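Local atomic coordinates of hydrolase, haloacid dehalogenase-like family (Streptococcus pneumoniae, PDB entry 2FI1), a protein that is probably a hydrolase of the haloacid dehalogenase-like family and binds a calcium ion at an aspartate-containing site. Residues W11-T16 against L112-K117; D89-I94 against T118-Y123; S24-V29 against A75-H80; S154-G159 against V182-V187. One frame throughout, in Å; residues are numbered along the deposited sequence.

Interaction 1 of 4, residues W11-T16 against L112-K117; sequences WDLGGT and LEILEK. With CA (calcium ion), chain B.
L13 lies nearest L115, their CA atoms 9.1 Å apart, where the turn leaving strand 8-11 faces helix 110-117. The turn carries a variant of the first haloacid dehalogenase signature motif, with G14 in the place of the second acid, in a Rossmann-like core of parallel strands, and this contact packs it against a flanking helix. L13 bridges the gap. With CG anti to the backbone N (chi1 -176°), its branches reach the helix: CD1 meets L115 CD2 at 4.0 Å, and CD2 stands more loosely, 4.4 Å from I114 CG2. Branched, apolar residues suit this buried seam, which has no hydrogen bond across it; L103 of strand 100-104 also touches both L13 and L115.

On either side of L13 along the chain, D12 and G14 hold the calcium ion. D12 gives both carboxylate oxygens, OD2 at 2.4 Å from the calcium and OD1 at a longer 2.8 Å, while G14 gives its backbone O. D160 and three waters complete seven ligand atoms. G15 turns the chain with a positive phi of 84°, readily reached without a side chain. T16 returns beside D12 as a second-shell partner, and its methyl CG2 lies at the edge of the W11 ring. Its hydroxyl OG1 donates to D12 OD2 at 2.8 Å, on the anti side and 18° out of the carboxylate plane.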
loop_
_atom_site.group_PDB
_atom_site.type_symbol
_atom_site.label_atom_id
_atom_site.label_comp_id
_atom_site.label_asym_id
_atom_site.label_seq_id
_atom_site.Cartn_x
_atom_site.Cartn_y
_atom_site.Cartn_z
ATOM N N TRP A 11 4.596 7.803 2.922
ATOM C CA TRP A 11 3.555 6.939 2.404
ATOM C C TRP A 11 3.747 5.480 2.768
ATOM O O TRP A 11 4.861 5.015 3.019
ATOM C CB TRP A 11 3.526 7.019 0.879
ATOM C CG TRP A 11 3.203 8.374 0.319
ATOM C CD1 TRP A 11 4.089 9.324 -0.093
ATOM C CD2 TRP A 11 1.899 8.898 0.063
ATOM N NE1 TRP A 11 3.419 10.411 -0.576
ATOM C CE2 TRP A 11 2.074 10.185 -0.481
ATOM C CE3 TRP A 11 0.600 8.413 0.253
ATOM C CZ2 TRP A 11 1.000 10.991 -0.862
ATOM C CZ3 TRP A 11 -0.470 9.226 -0.115
ATOM C CH2 TRP A 11 -0.256 10.500 -0.664
ATOM N N ASP A 12 2.617 4.808 2.755
ATOM C CA ASP A 12 2.457 3.369 2.822
ATOM C C ASP A 12 2.134 2.902 1.394
ATOM O O ASP A 12 1.497 3.629 0.640
ATOM C CB ASP A 12 1.317 3.113 3.818
ATOM C CG ASP A 12 0.763 1.713 3.800
ATOM O OD1 ASP A 12 1.522 0.745 3.951
ATOM O OD2 ASP A 12 -0.490 1.618 3.758
ATOM N N LEU A 13 2.574 1.705 1.015
ATOM C CA LEU A 13 2.354 1.198 -0.330
ATOM C C LEU A 13 1.019 0.448 -0.399
ATOM O O LEU A 13 0.029 0.993 -0.841
ATOM C CB LEU A 13 3.530 0.320 -0.774
ATOM C CG LEU A 13 3.475 -0.209 -2.214
ATOM C CD1 LEU A 13 3.443 0.934 -3.232
ATOM C CD2 LEU A 13 4.660 -1.128 -2.469
ATOM N N GLY A 14 0.986 -0.791 0.078
ATOM C CA GLY A 14 -0.220 -1.608 -0.023
ATOM C C GLY A 14 -1.379 -0.987 0.722
ATOM O O GLY A 14 -1.249 -0.635 1.894
ATOM N N GLY A 15 -2.517 -0.852 0.051
ATOM C CA GLY A 15 -3.725 -0.315 0.668
ATOM C C GLY A 15 -3.829 1.204 0.699
ATOM O O GLY A 15 -4.859 1.743 1.117
ATOM N N THR A 16 -2.781 1.894 0.246
ATOM C CA THR A 16 -2.747 3.356 0.245
ATOM C C THR A 16 -2.418 3.851 -1.165
ATOM O O THR A 16 -3.245 4.490 -1.807
ATOM C CB THR A 16 -1.749 3.870 1.294
ATOM O OG1 THR A 16 -2.192 3.453 2.599
ATOM C CG2 THR A 16 -1.648 5.364 1.264
ATOM N N LEU A 112 10.663 -2.133 -4.863
ATOM C CA LEU A 112 11.253 -1.244 -5.835
ATOM C C LEU A 112 10.743 -1.581 -7.230
ATOM O O LEU A 112 10.492 -0.678 -8.028
ATOM C CB LEU A 112 12.774 -1.287 -5.750
ATOM C CG LEU A 112 13.360 -1.042 -4.350
ATOM C CD1 LEU A 112 14.880 -1.010 -4.421
ATOM C CD2 LEU A 112 12.824 0.219 -3.709
ATOM N N GLU A 113 10.573 -2.873 -7.515
ATOM C CA GLU A 113 10.014 -3.320 -8.797
ATOM C C GLU A 113 8.592 -2.830 -9.004
ATOM O O GLU A 113 8.212 -2.438 -10.102
ATOM C CB GLU A 113 9.996 -4.851 -8.879
ATOM C CG GLU A 113 11.364 -5.522 -8.834
ATOM C CD GLU A 113 11.282 -7.035 -8.641
ATOM O OE1 GLU A 113 10.179 -7.618 -8.785
ATOM O OE2 GLU A 113 12.330 -7.643 -8.340
ATOM N N ILE A 114 7.793 -2.870 -7.951
ATOM C CA ILE A 114 6.418 -2.397 -8.028
ATOM C C ILE A 114 6.371 -0.908 -8.375
ATOM O O ILE A 114 5.557 -0.486 -9.192
ATOM C CB ILE A 114 5.660 -2.649 -6.704
ATOM C CG1 ILE A 114 5.563 -4.157 -6.436
ATOM C CG2 ILE A 114 4.270 -2.009 -6.716
ATOM C CD1 ILE A 114 4.716 -4.930 -7.417
ATOM N N LEU A 115 7.241 -0.117 -7.761
ATOM C CA LEU A 115 7.291 1.323 -8.032
ATOM C C LEU A 115 7.706 1.620 -9.472
ATOM O O LEU A 115 7.246 2.595 -10.071
ATOM C CB LEU A 115 8.254 2.005 -7.063
ATOM C CG LEU A 115 7.929 1.857 -5.576
ATOM C CD1 LEU A 115 8.955 2.591 -4.727
ATOM C CD2 LEU A 115 6.530 2.372 -5.281
ATOM N N GLU A 116 8.572 0.788 -10.033
ATOM C CA GLU A 116 8.954 0.914 -11.438
ATOM C C GLU A 116 7.801 0.531 -12.368
ATOM O O GLU A 116 7.479 1.253 -13.319
ATOM C CB GLU A 116 10.171 0.034 -11.744
ATOM C CG GLU A 116 11.463 0.489 -11.105
ATOM C CD GLU A 116 11.935 1.851 -11.577
ATOM O OE1 GLU A 116 11.570 2.268 -12.698
ATOM O OE2 GLU A 116 12.696 2.497 -10.824
ATOM N N LYS A 117 7.169 -0.607 -12.107
ATOM C CA LYS A 117 6.091 -1.080 -12.962
ATOM C C LYS A 117 4.907 -0.122 -12.982
ATOM O O LYS A 117 4.213 -0.021 -13.997
ATOM C CB LYS A 117 5.620 -2.466 -12.519
ATOM C CG LYS A 117 6.580 -3.583 -12.865
ATOM C CD LYS A 117 5.970 -4.933 -12.538
ATOM C CE LYS A 117 6.690 -5.620 -11.413
ATOM N NZ LYS A 117 7.985 -6.157 -11.915
HETATM CA CA CA B . -0.807 -0.711 4.140
HETATM O O HOH W 1 -2.428 -2.477 4.099
HETATM O O HOH W 2 -0.230 -0.619 6.449
HETATM O O HOH W 3 0.877 -2.273 3.768
#

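Interaction 2 of 4, residues D89-I94 against T118-Y123; sequences DLLEDI and TSIAAY
Y123 swings its ring to L91 and E92 because CG stands anti to its own carbonyl carbon (chi1 -76°), while E92 starts with CG anti to the backbone N (chi1 -173°) and then bends at chi2, bringing its carboxylate round to the phenol. L91 CB sits over the middle of the ring face, 3.6 Å from the centroid and 6° off the normal, a well-centred CH-pi contact. Further out, L91 CD1 reaches Y123 CD2 at 3.7 Å and I120 CG2 at 4.0 Å, so one leucine fills the angle between an aromatic and a branched side chain. The phenol OH donates to E92 OE1 at 2.6 Å, a short bond met on the anti side of the carboxylate. Tyrosine serves both needs here: a flat face for the leucine and a polar end for the acid near the surface. The ring is probably restrained by the bond at its OH and by L91 on one face.

Around this contact, a Schellman motif, with S119 at positive phi, ends helix 110-117, and the chain then runs by I120 to strand 124-128, lying against helix 87-96, with I120 also touching L115 and L91 packing on W11 of strand 8-11.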
loop_
_atom_site.group_PDB
_atom_site.type_symbol
_atom_site.label_atom_id
_atom_site.label_comp_id
_atom_site.label_asym_id
_atom_site.label_seq_id
_atom_site.Cartn_x
_atom_site.Cartn_y
_atom_site.Cartn_z
ATOM N N ASP A 89 -1.567 11.483 -10.141
ATOM C CA ASP A 89 -1.928 12.903 -10.183
ATOM C C ASP A 89 -1.754 13.593 -8.829
ATOM O O ASP A 89 -1.387 14.755 -8.757
ATOM C CB ASP A 89 -3.374 13.101 -10.632
ATOM C CG ASP A 89 -3.582 12.889 -12.120
ATOM O OD1 ASP A 89 -2.638 13.094 -12.917
ATOM O OD2 ASP A 89 -4.732 12.560 -12.499
ATOM N N LEU A 90 -2.063 12.889 -7.735
ATOM C CA LEU A 90 -1.891 13.481 -6.416
ATOM C C LEU A 90 -0.414 13.655 -6.091
ATOM O O LEU A 90 -0.005 14.695 -5.584
ATOM C CB LEU A 90 -2.612 12.669 -5.328
ATOM C CG LEU A 90 -2.429 13.200 -3.903
ATOM C CD1 LEU A 90 -2.873 14.649 -3.791
ATOM C CD2 LEU A 90 -3.183 12.346 -2.896
ATOM N N LEU A 91 0.382 12.629 -6.378
ATOM C CA LEU A 91 1.817 12.745 -6.172
ATOM C C LEU A 91 2.377 13.956 -6.941
ATOM O O LEU A 91 3.180 14.728 -6.420
ATOM C CB LEU A 91 2.531 11.456 -6.575
ATOM C CG LEU A 91 2.165 10.221 -5.750
ATOM C CD1 LEU A 91 2.873 8.999 -6.317
ATOM C CD2 LEU A 91 2.499 10.371 -4.272
ATOM N N GLU A 92 1.903 14.133 -8.172
ATOM C CA GLU A 92 2.367 15.257 -8.992
ATOM C C GLU A 92 1.943 16.613 -8.435
ATOM O O GLU A 92 2.753 17.536 -8.366
ATOM C CB GLU A 92 1.880 15.106 -10.425
ATOM C CG GLU A 92 2.456 16.136 -11.404
ATOM C CD GLU A 92 3.979 16.137 -11.475
ATOM O OE1 GLU A 92 4.633 15.131 -11.117
ATOM O OE2 GLU A 92 4.544 17.172 -11.890
ATOM N N ASP A 93 0.682 16.731 -8.010
ATOM C CA ASP A 93 0.227 17.999 -7.467
ATOM C C ASP A 93 1.049 18.392 -6.242
ATOM O O ASP A 93 1.374 19.550 -6.040
ATOM C CB ASP A 93 -1.263 17.948 -7.106
ATOM C CG ASP A 93 -2.177 17.968 -8.312
ATOM O OD1 ASP A 93 -1.765 18.458 -9.390
ATOM O OD2 ASP A 93 -3.330 17.510 -8.197
ATOM N N ILE A 94 1.380 17.421 -5.395
ATOM C CA ILE A 94 2.203 17.690 -4.222
ATOM C C ILE A 94 3.636 18.076 -4.605
ATOM O O ILE A 94 4.208 19.035 -4.061
ATOM C CB ILE A 94 2.196 16.466 -3.260
ATOM C CG1 ILE A 94 0.827 16.346 -2.578
ATOM C CG2 ILE A 94 3.301 16.561 -2.231
ATOM C CD1 ILE A 94 0.617 15.016 -1.867
ATOM N N THR A 118 4.669 0.574 -11.872
ATOM C CA THR A 118 3.568 1.539 -11.775
ATOM C C THR A 118 3.996 2.979 -12.079
ATOM O O THR A 118 3.183 3.905 -11.974
ATOM C CB THR A 118 2.910 1.491 -10.385
ATOM O OG1 THR A 118 3.886 1.779 -9.386
ATOM C CG2 THR A 118 2.297 0.126 -10.119
ATOM N N SER A 119 5.256 3.156 -12.459
ATOM C CA SER A 119 5.789 4.458 -12.873
ATOM C C SER A 119 5.618 5.543 -11.813
ATOM O O SER A 119 5.353 6.703 -12.141
ATOM C CB SER A 119 5.167 4.891 -14.207
ATOM O OG SER A 119 5.439 3.916 -15.197
ATOM N N ILE A 120 5.792 5.187 -10.547
ATOM C CA ILE A 120 5.852 6.208 -9.496
ATOM C C ILE A 120 7.188 6.251 -8.742
ATOM O O ILE A 120 7.347 7.038 -7.821
ATOM C CB ILE A 120 4.662 6.117 -8.514
ATOM C CG1 ILE A 120 4.626 4.763 -7.798
ATOM C CG2 ILE A 120 3.357 6.395 -9.257
ATOM C CD1 ILE A 120 3.636 4.715 -6.646
ATOM N N ALA A 121 8.174 5.462 -9.169
ATOM C CA ALA A 121 9.481 5.467 -8.511
ATOM C C ALA A 121 10.090 6.869 -8.470
ATOM O O ALA A 121 10.737 7.258 -7.488
ATOM C CB ALA A 121 10.435 4.502 -9.202
ATOM N N ALA A 122 9.868 7.628 -9.541
ATOM C CA ALA A 122 10.442 8.964 -9.665
ATOM C C ALA A 122 9.991 9.931 -8.582
ATOM O O ALA A 122 10.646 10.950 -8.364
ATOM C CB ALA A 122 10.131 9.547 -11.038
ATOM N N TYR A 123 8.894 9.625 -7.893
ATOM C CA TYR A 123 8.381 10.535 -6.877
ATOM C C TYR A 123 9.119 10.502 -5.550
ATOM O O TYR A 123 9.040 11.461 -4.794
ATOM C CB TYR A 123 6.882 10.307 -6.633
ATOM C CG TYR A 123 6.065 10.902 -7.741
ATOM C CD1 TYR A 123 5.943 12.281 -7.850
ATOM C CD2 TYR A 123 5.485 10.108 -8.729
ATOM C CE1 TYR A 123 5.233 12.846 -8.888
ATOM C CE2 TYR A 123 4.769 10.682 -9.781
ATOM C CZ TYR A 123 4.659 12.041 -9.849
ATOM O OH TYR A 123 3.968 12.592 -10.902
#

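Interaction 3 of 4, residues S24-V29 against A75-H80; sequences STAAFV and ARELEH
E77 lays its side chain across A26 and A27, and the way its carboxylate is turned defines the contact. The CG atom stands anti to the carbonyl carbon (chi1 -82°), and a bend at chi2 (-71°) folds the chain back over helix 20-34 instead of letting it extend. The flat acid then presents a face to the methyl of A26: A26 CB lies almost straight above E77 CD at 3.8 Å, with E77 OE1 equally near and OE2 at 4.0 Å. Nothing polar is exchanged; the methyl touches the carboxylate broadside. The aliphatic part of the glutamate does the rest, with E77 CG 4.2 Å from A27 CB and 4.1 Å from A27 N.

Alanine suits both helix positions, since its single methyl lets the two backbones come close; the CA atoms of A27 and E77 are 6.7 Å apart. Glutamate suits a partly exposed place because its methylenes can pack while its acid can probably still meet solvent. A type I turn runs from E77 to H80, with H80 N bonded to E77 O at 3.0 Å.

One turn back, E74 OE2 is hydrogen-bonded to S24 OG, beside the methyl contact, and Y70 meets the ring of F28 edge-to-face. The arrangement belongs to a helical bundle inserted just after the first core strand and its metal-binding turn, consistent with the alpha-helical cap of many haloacid dehalogenase-like enzymes.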
loop_
_atom_site.group_PDB
_atom_site.type_symbol
_atom_site.label_atom_id
_atom_site.label_comp_id
_atom_site.label_asym_id
_atom_site.label_seq_id
_atom_site.Cartn_x
_atom_site.Cartn_y
_atom_site.Cartn_z
ATOM N N SER A 24 -5.079 -9.137 -6.227
ATOM C CA SER A 24 -5.313 -10.394 -5.536
ATOM C C SER A 24 -6.733 -10.901 -5.771
ATOM O O SER A 24 -6.933 -12.091 -6.010
ATOM C CB SER A 24 -5.032 -10.227 -4.048
ATOM O OG SER A 24 -3.646 -9.994 -3.820
ATOM N N THR A 25 -7.711 -10.001 -5.751
ATOM C CA THR A 25 -9.101 -10.382 -6.020
ATOM C C THR A 25 -9.249 -10.937 -7.433
ATOM O O THR A 25 -9.892 -11.969 -7.640
ATOM C CB THR A 25 -10.058 -9.198 -5.803
ATOM O OG1 THR A 25 -10.055 -8.843 -4.414
ATOM C CG2 THR A 25 -11.484 -9.534 -6.231
ATOM N N ALA A 26 -8.648 -10.271 -8.405
ATOM C CA ALA A 26 -8.714 -10.752 -9.775
ATOM C C ALA A 26 -8.169 -12.169 -9.859
ATOM O O ALA A 26 -8.800 -13.050 -10.454
ATOM C CB ALA A 26 -7.950 -9.812 -10.704
ATOM N N ALA A 27 -7.019 -12.405 -9.237
ATOM C CA ALA A 27 -6.410 -13.743 -9.222
ATOM C C ALA A 27 -7.270 -14.766 -8.467
ATOM O O ALA A 27 -7.387 -15.915 -8.885
ATOM C CB ALA A 27 -5.036 -13.688 -8.623
ATOM N N PHE A 28 -7.882 -14.357 -7.361
ATOM C CA PHE A 28 -8.676 -15.266 -6.541
ATOM C C PHE A 28 -9.951 -15.684 -7.286
ATOM O O PHE A 28 -10.316 -16.863 -7.316
ATOM C CB PHE A 28 -9.005 -14.574 -5.220
ATOM C CG PHE A 28 -9.463 -15.501 -4.127
ATOM C CD1 PHE A 28 -8.583 -15.895 -3.129
ATOM C CD2 PHE A 28 -10.778 -15.951 -4.073
ATOM C CE1 PHE A 28 -9.004 -16.726 -2.097
ATOM C CE2 PHE A 28 -11.201 -16.782 -3.053
ATOM C CZ PHE A 28 -10.316 -17.175 -2.063
ATOM N N VAL A 29 -10.614 -14.717 -7.906
ATOM C CA VAL A 29 -11.824 -14.988 -8.687
ATOM C C VAL A 29 -11.495 -15.905 -9.870
ATOM O O VAL A 29 -12.221 -16.871 -10.133
ATOM C CB VAL A 29 -12.465 -13.660 -9.161
ATOM C CG1 VAL A 29 -13.550 -13.903 -10.216
ATOM C CG2 VAL A 29 -13.042 -12.888 -7.975
ATOM N N ALA A 75 0.814 -13.673 -8.828
ATOM C CA ALA A 75 2.093 -13.207 -9.363
ATOM C C ALA A 75 1.929 -12.694 -10.788
ATOM O O ALA A 75 2.501 -11.664 -11.156
ATOM C CB ALA A 75 3.124 -14.312 -9.315
ATOM N N ARG A 76 1.136 -13.400 -11.589
ATOM C CA ARG A 76 0.840 -12.949 -12.949
ATOM C C ARG A 76 0.125 -11.600 -12.980
ATOM O O ARG A 76 0.474 -10.722 -13.763
ATOM C CB ARG A 76 0.005 -13.979 -13.692
ATOM C CG ARG A 76 -0.182 -13.658 -15.164
ATOM C CD ARG A 76 -0.651 -14.863 -15.955
ATOM N NE ARG A 76 0.256 -16.002 -15.803
ATOM C CZ ARG A 76 0.056 -17.055 -15.008
ATOM N NH1 ARG A 76 -1.038 -17.161 -14.261
ATOM N NH2 ARG A 76 0.969 -18.020 -14.960
ATOM N N GLU A 77 -0.880 -11.428 -12.129
ATOM C CA GLU A 77 -1.555 -10.136 -12.029
ATOM C C GLU A 77 -0.586 -9.018 -11.665
ATOM O O GLU A 77 -0.696 -7.901 -12.188
ATOM C CB GLU A 77 -2.670 -10.195 -10.981
ATOM C CG GLU A 77 -3.949 -10.797 -11.496
ATOM C CD GLU A 77 -4.652 -9.880 -12.488
ATOM O OE1 GLU A 77 -4.715 -8.649 -12.258
ATOM O OE2 GLU A 77 -5.139 -10.394 -13.494
ATOM N N LEU A 78 0.356 -9.317 -10.772
ATOM C CA LEU A 78 1.318 -8.320 -10.298
ATOM C C LEU A 78 2.399 -7.986 -11.327
ATOM O O LEU A 78 3.225 -7.109 -11.083
ATOM C CB LEU A 78 1.955 -8.764 -8.983
ATOM C CG LEU A 78 1.064 -8.579 -7.753
ATOM C CD1 LEU A 78 1.623 -9.345 -6.581
ATOM C CD2 LEU A 78 0.904 -7.103 -7.425
ATOM N N GLU A 79 2.395 -8.662 -12.475
ATOM C CA GLU A 79 3.189 -8.166 -13.603
ATOM C C GLU A 79 2.687 -6.787 -14.038
ATOM O O GLU A 79 3.435 -6.007 -14.631
ATOM C CB GLU A 79 3.144 -9.139 -14.783
ATOM C CG GLU A 79 3.804 -10.474 -14.490
ATOM C CD GLU A 79 3.554 -11.508 -15.575
ATOM O OE1 GLU A 79 3.123 -11.136 -16.689
ATOM O OE2 GLU A 79 3.791 -12.702 -15.300
ATOM N N HIS A 80 1.421 -6.491 -13.742
ATOM C CA HIS A 80 0.838 -5.183 -14.002
ATOM C C HIS A 80 0.075 -4.726 -12.762
ATOM O O HIS A 80 -1.155 -4.804 -12.714
ATOM C CB HIS A 80 -0.089 -5.248 -15.213
ATOM C CG HIS A 80 0.606 -5.656 -16.469
ATOM N ND1 HIS A 80 1.314 -4.769 -17.253
ATOM C CD2 HIS A 80 0.739 -6.867 -17.057
ATOM C CE1 HIS A 80 1.832 -5.415 -18.283
ATOM N NE2 HIS A 80 1.503 -6.689 -18.185
#

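Interaction 4 of 4, residues S154-G159 against V182-V187; sequences SGLVIG and VNLRQV
L184 meets strand 155-159 through its two methyl branches, one to each of two alternate strand residues. L184 CD2 lies 4.2 Å from I158 CG2, and L184 CD1 lies 4.5 Å from L156 CD2, a looser touch. The side chains of I158 and L184 cross at about a right angle, so they touch by their methyl ends. L184 holds CG anti to the backbone N (chi1 179°), which sends the fork out from helix 181-188 across a CA separation of 9.1 Å between I158 and L184. A beta-branched isoleucine fits an extended strand, and its CG2 is carried close to the backbone, where the leucine can reach it; its outer bond sits away from the staggered positions (chi2 98°), suggesting mild strain.

L156 and I158 face the helix because neighbouring strand residues alternate sides; V157 points to the other face, onto L173. Strand 155-159 lies between strands 8-11 and 174-177 in the Rossmann-like parallel sheet, with helix 181-188 on one face, and is held by backbone bonds from L156 to D8 and I10 and from V157 to D174. W11 touches both I158 and L184, while L90 of helix 87-96 closes on L184.

Farther out, R185 takes no part in the strand contact and pairs with D93 and with the terminal carboxylate of I190, probably helping to fix how helix 181-188 lies against helix 87-96. No hydrogen bond crosses between the two segments, so the contact probably rests on dispersion and the exclusion of water, whereas the charge pairing lies toward helix 87-96 and the C terminus.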
loop_
_atom_site.group_PDB
_atom_site.type_symbol
_atom_site.label_atom_id
_atom_site.label_comp_id
_atom_site.label_asym_id
_atom_site.label_seq_id
_atom_site.Cartn_x
_atom_site.Cartn_y
_atom_site.Cartn_z
ATOM N N SER A 154 7.525 19.486 8.828
ATOM C CA SER A 154 6.121 19.561 8.440
ATOM C C SER A 154 5.797 18.307 7.652
ATOM O O SER A 154 5.822 18.311 6.419
ATOM C CB SER A 154 5.874 20.808 7.590
ATOM O OG SER A 154 4.527 20.880 7.185
ATOM N N GLY A 155 5.502 17.234 8.376
ATOM C CA GLY A 155 5.336 15.918 7.765
ATOM C C GLY A 155 3.982 15.305 8.041
ATOM O O GLY A 155 3.411 15.469 9.122
ATOM N N LEU A 156 3.475 14.591 7.041
ATOM C CA LEU A 156 2.236 13.832 7.159
ATOM C C LEU A 156 2.519 12.363 6.838
ATOM O O LEU A 156 3.126 12.047 5.815
ATOM C CB LEU A 156 1.183 14.380 6.195
ATOM C CG LEU A 156 -0.194 13.701 6.235
ATOM C CD1 LEU A 156 -0.890 13.906 7.569
ATOM C CD2 LEU A 156 -1.073 14.186 5.095
ATOM N N VAL A 157 2.078 11.478 7.723
ATOM C CA VAL A 157 2.208 10.038 7.547
ATOM C C VAL A 157 0.859 9.507 7.083
ATOM O O VAL A 157 -0.146 9.695 7.769
ATOM C CB VAL A 157 2.614 9.366 8.873
ATOM C CG1 VAL A 157 2.614 7.855 8.753
ATOM C CG2 VAL A 157 3.979 9.860 9.303
ATOM N N ILE A 158 0.829 8.854 5.923
ATOM C CA ILE A 158 -0.407 8.372 5.327
ATOM C C ILE A 158 -0.364 6.850 5.229
ATOM O O ILE A 158 0.542 6.292 4.616
ATOM C CB ILE A 158 -0.622 8.949 3.910
ATOM C CG1 ILE A 158 -0.517 10.481 3.919
ATOM C CG2 ILE A 158 -1.970 8.507 3.378
ATOM C CD1 ILE A 158 0.834 10.992 3.495
ATOM N N GLY A 159 -1.331 6.175 5.835
ATOM C CA GLY A 159 -1.407 4.725 5.731
ATOM C C GLY A 159 -2.806 4.251 6.027
ATOM O O GLY A 159 -3.619 4.983 6.579
ATOM N N VAL A 182 -9.606 10.728 -3.208
ATOM C CA VAL A 182 -10.501 11.884 -3.191
ATOM C C VAL A 182 -10.590 12.478 -1.782
ATOM O O VAL A 182 -10.533 13.693 -1.606
ATOM C CB VAL A 182 -11.930 11.534 -3.731
ATOM C CG1 VAL A 182 -12.955 12.625 -3.389
ATOM C CG2 VAL A 182 -11.894 11.295 -5.240
ATOM N N ASN A 183 -10.713 11.622 -0.771
ATOM C CA ASN A 183 -10.826 12.130 0.585
ATOM C C ASN A 183 -9.543 12.777 1.089
ATOM O O ASN A 183 -9.589 13.773 1.811
ATOM C CB ASN A 183 -11.258 11.041 1.552
ATOM C CG ASN A 183 -11.635 11.600 2.891
ATOM O OD1 ASN A 183 -12.511 12.468 2.990
ATOM N ND2 ASN A 183 -10.960 11.138 3.935
ATOM N N LEU A 184 -8.394 12.207 0.729
ATOM C CA LEU A 184 -7.122 12.811 1.090
ATOM C C LEU A 184 -6.976 14.180 0.418
ATOM O O LEU A 184 -6.555 15.139 1.052
ATOM C CB LEU A 184 -5.968 11.886 0.716
ATOM C CG LEU A 184 -4.556 12.407 1.014
ATOM C CD1 LEU A 184 -4.413 12.868 2.434
ATOM C CD2 LEU A 184 -3.552 11.315 0.701
ATOM N N ARG A 185 -7.354 14.272 -0.854
ATOM C CA ARG A 185 -7.371 15.579 -1.531
ATOM C C ARG A 185 -8.249 16.577 -0.790
ATOM O O ARG A 185 -7.874 17.733 -0.636
ATOM C CB ARG A 185 -7.883 15.445 -2.960
ATOM C CG ARG A 185 -6.887 14.853 -3.926
ATOM C CD ARG A 185 -7.426 14.885 -5.344
ATOM N NE ARG A 185 -6.413 14.526 -6.335
ATOM C CZ ARG A 185 -5.473 15.350 -6.793
ATOM N NH1 ARG A 185 -5.344 16.578 -6.325
ATOM N NH2 ARG A 185 -4.630 14.903 -7.708
ATOM N N GLN A 186 -9.424 16.136 -0.341
ATOM C CA GLN A 186 -10.345 17.032 0.371
ATOM C C GLN A 186 -9.722 17.564 1.659
ATOM O O GLN A 186 -9.862 18.742 1.980
ATOM C CB GLN A 186 -11.675 16.314 0.646
ATOM C CG GLN A 186 -12.733 17.118 1.411
ATOM C CD GLN A 186 -13.311 18.286 0.625
ATOM O OE1 GLN A 186 -13.111 19.451 0.997
ATOM N NE2 GLN A 186 -14.065 17.989 -0.437
ATOM N N VAL A 187 -9.016 16.710 2.391
ATOM C CA VAL A 187 -8.357 17.130 3.622
ATOM C C VAL A 187 -7.202 18.101 3.338
ATOM O O VAL A 187 -6.923 18.995 4.143
ATOM C CB VAL A 187 -7.894 15.889 4.440
ATOM C CG1 VAL A 187 -6.967 16.278 5.566
ATOM C CG2 VAL A 187 -9.118 15.145 4.966
#

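From the N terminus, residues 11-16 open interaction 1, a long loop that closes only at 112-117. Nested within it, interaction 3 joins 24-29 to 75-80 and closes the helical insertion before the chain re-enters the core. Interaction 2 opens at 89-94, inside interaction 1, and closes beyond it at 118-123, so the two cross; L115 O lies 3.0 Å from I120 N, a probable hydrogen bond between them. Interaction 4 follows in series, tying strand 155-159 to helix 181-188, and lies beside interaction 2. Interactions 1, 2 and 4 thus bind the core, while interaction 3 lies about 28 Å from interaction 4, centre to centre.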